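Maleate cis-trans isomerase (Pseudomonas putida, PDB 4FQ5) probably catalyses the cis-trans isomerisation of the double bond of maleate to give fumarate, working as a homodimer. Local coordinates at residues A251-L256 with T260-G265. The protein carries 1 engineered substitution. Sequence-based numbering, arbitrary orientation.
Sequences AMLTAL and TRVPGG
Thr260 meets Leu253 and Thr254 through one methyl group, a compact example of how a chain that has just left a helix can pack back on it. Its CG2 lies 3.6 Å from CG2 of Thr254, methyl to methyl, and 3.9 Å from CB of Leu253, and so reaches two successive residues of the last helical turn. Thr260 can turn this methyl to the helix because its chi1 of 58° sets CG2 anti to the carbonyl carbon, while OG1 is held elsewhere by a hydrogen bond to the carbonyl of Tyr273. Thr254 divides its branches in the same way: OG1 folds back on the helix to bond the carbonyl O of Ala251 at 2.8 Å, tilted 34° from the carbonyl plane and on the same face as the backbone N of Ala255. A serine in place of Thr254 lacks the methyl and would probably leave CG2 of Thr260 without its partner there, opening a gap between helix and loop. Two residues on, Val262 brings CG2 within 4.1 Å of CD2 of Leu253, a looser apolar touch; both side chains also pack against Arg52 of helix 41-52. From Val262 to Gly265 the chain makes a type II beta turn. The whole is plain helix-to-loop packing, joining the end of helix 244-255 to the following loop within the alpha/beta fold of the Asp/Glu racemase-like maleate isomerases.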
loop_
_atom_site.group_PDB
_atom_site.type_symbol
_atom_site.label_atom_id
_atom_site.label_comp_id
_atom_site.label_asym_id
_atom_site.label_seq_id
_atom_site.Cartn_x
_atom_site.Cartn_y
_atom_site.Cartn_z
ATOM N N ALA A 251 -17.220 -7.144 -12.895
ATOM C CA ALA A 251 -17.489 -8.423 -13.563
ATOM C C ALA A 251 -16.398 -9.473 -13.331
ATOM O O ALA A 251 -16.702 -10.647 -13.135
ATOM C CB ALA A 251 -17.746 -8.216 -15.052
ATOM N N MET A 252 -15.138 -9.048 -13.334
ATOM C CA MET A 252 -14.024 -9.944 -13.021
ATOM C C MET A 252 -14.139 -10.508 -11.602
ATOM O O MET A 252 -14.019 -11.719 -11.394
ATOM C CB MET A 252 -12.685 -9.225 -13.184
ATOM C CG MET A 252 -12.214 -9.048 -14.614
ATOM S SD MET A 252 -10.744 -8.003 -14.662
ATOM C CE MET A 252 -10.171 -8.351 -16.313
ATOM N N LEU A 253 -14.371 -9.621 -10.633
ATOM C CA LEU A 253 -14.562 -10.031 -9.241
ATOM C C LEU A 253 -15.731 -11.015 -9.092
ATOM O O LEU A 253 -15.592 -12.058 -8.443
ATOM C CB LEU A 253 -14.780 -8.806 -8.351
ATOM C CG LEU A 253 -13.683 -8.183 -7.469
ATOM C CD1 LEU A 253 -12.263 -8.701 -7.677
ATOM C CD2 LEU A 253 -13.752 -6.662 -7.562
ATOM N N THR A 254 -16.869 -10.694 -9.707
ATOM C CA THR A 254 -18.044 -11.566 -9.614
ATOM C C THR A 254 -17.783 -12.932 -10.267
ATOM O O THR A 254 -18.242 -13.963 -9.766
ATOM C CB THR A 254 -19.313 -10.930 -10.220
ATOM O OG1 THR A 254 -19.099 -10.653 -11.606
ATOM C CG2 THR A 254 -19.672 -9.642 -9.507
ATOM N N ALA A 255 -17.028 -12.934 -11.367
ATOM C CA ALA A 255 -16.716 -14.180 -12.072
ATOM C C ALA A 255 -15.816 -15.077 -11.226
ATOM O O ALA A 255 -15.788 -16.287 -11.417
ATOM C CB ALA A 255 -16.070 -13.888 -13.421
ATOM N N LEU A 256 -15.087 -14.468 -10.291
ATOM C CA LEU A 256 -14.203 -15.201 -9.394
ATOM C C LEU A 256 -14.849 -15.479 -8.045
ATOM O O LEU A 256 -14.168 -15.905 -7.112
ATOM C CB LEU A 256 -12.900 -14.434 -9.185
ATOM C CG LEU A 256 -12.002 -14.317 -10.415
ATOM C CD1 LEU A 256 -10.926 -13.279 -10.163
ATOM C CD2 LEU A 256 -11.407 -15.669 -10.807
ATOM N N THR A 260 -17.389 -7.572 -3.973
ATOM C CA THR A 260 -17.148 -6.511 -4.946
ATOM C C THR A 260 -17.067 -5.129 -4.299
ATOM O O THR A 260 -17.424 -4.123 -4.912
ATOM C CB THR A 260 -18.245 -6.504 -6.028
ATOM O OG1 THR A 260 -19.528 -6.327 -5.411
ATOM C CG2 THR A 260 -18.240 -7.813 -6.803
ATOM N N ARG A 261 -16.601 -5.088 -3.056
ATOM C CA ARG A 261 -16.438 -3.824 -2.361
ATOM C C ARG A 261 -15.040 -3.270 -2.610
ATOM O O ARG A 261 -14.036 -3.834 -2.158
ATOM C CB ARG A 261 -16.707 -3.995 -0.864
ATOM C CG ARG A 261 -16.844 -2.684 -0.123
ATOM C CD ARG A 261 -17.244 -2.907 1.324
ATOM N NE ARG A 261 -16.298 -2.170 2.133
ATOM C CZ ARG A 261 -15.422 -2.712 2.968
ATOM N NH1 ARG A 261 -15.391 -4.019 3.186
ATOM N NH2 ARG A 261 -14.592 -1.920 3.608
ATOM N N VAL A 262 -14.992 -2.164 -3.348
ATOM C CA VAL A 262 -13.737 -1.504 -3.687
ATOM C C VAL A 262 -13.824 -0.015 -3.353
ATOM O O VAL A 262 -14.626 0.709 -3.946
ATOM C CB VAL A 262 -13.387 -1.669 -5.185
ATOM C CG1 VAL A 262 -12.125 -0.891 -5.524
ATOM C CG2 VAL A 262 -13.225 -3.140 -5.550
ATOM N N PRO A 263 -12.993 0.449 -2.405
ATOM C CA PRO A 263 -12.965 1.868 -2.046
ATOM C C PRO A 263 -12.703 2.759 -3.262
ATOM O O PRO A 263 -11.747 2.524 -4.007
ATOM C CB PRO A 263 -11.791 1.951 -1.066
ATOM C CG PRO A 263 -11.736 0.591 -0.450
ATOM C CD PRO A 263 -12.064 -0.345 -1.577
ATOM N N GLY A 264 -13.566 3.750 -3.468
ATOM C CA GLY A 264 -13.384 4.734 -4.538
ATOM C C GLY A 264 -13.909 4.300 -5.899
ATOM O O GLY A 264 -13.664 4.972 -6.900
ATOM N N GLY A 265 -14.638 3.187 -5.933
ATOM C CA GLY A 265 -15.095 2.586 -7.193
ATOM C C GLY A 265 -16.551 2.867 -7.538
ATOM O O GLY A 265 -17.093 2.295 -8.494
#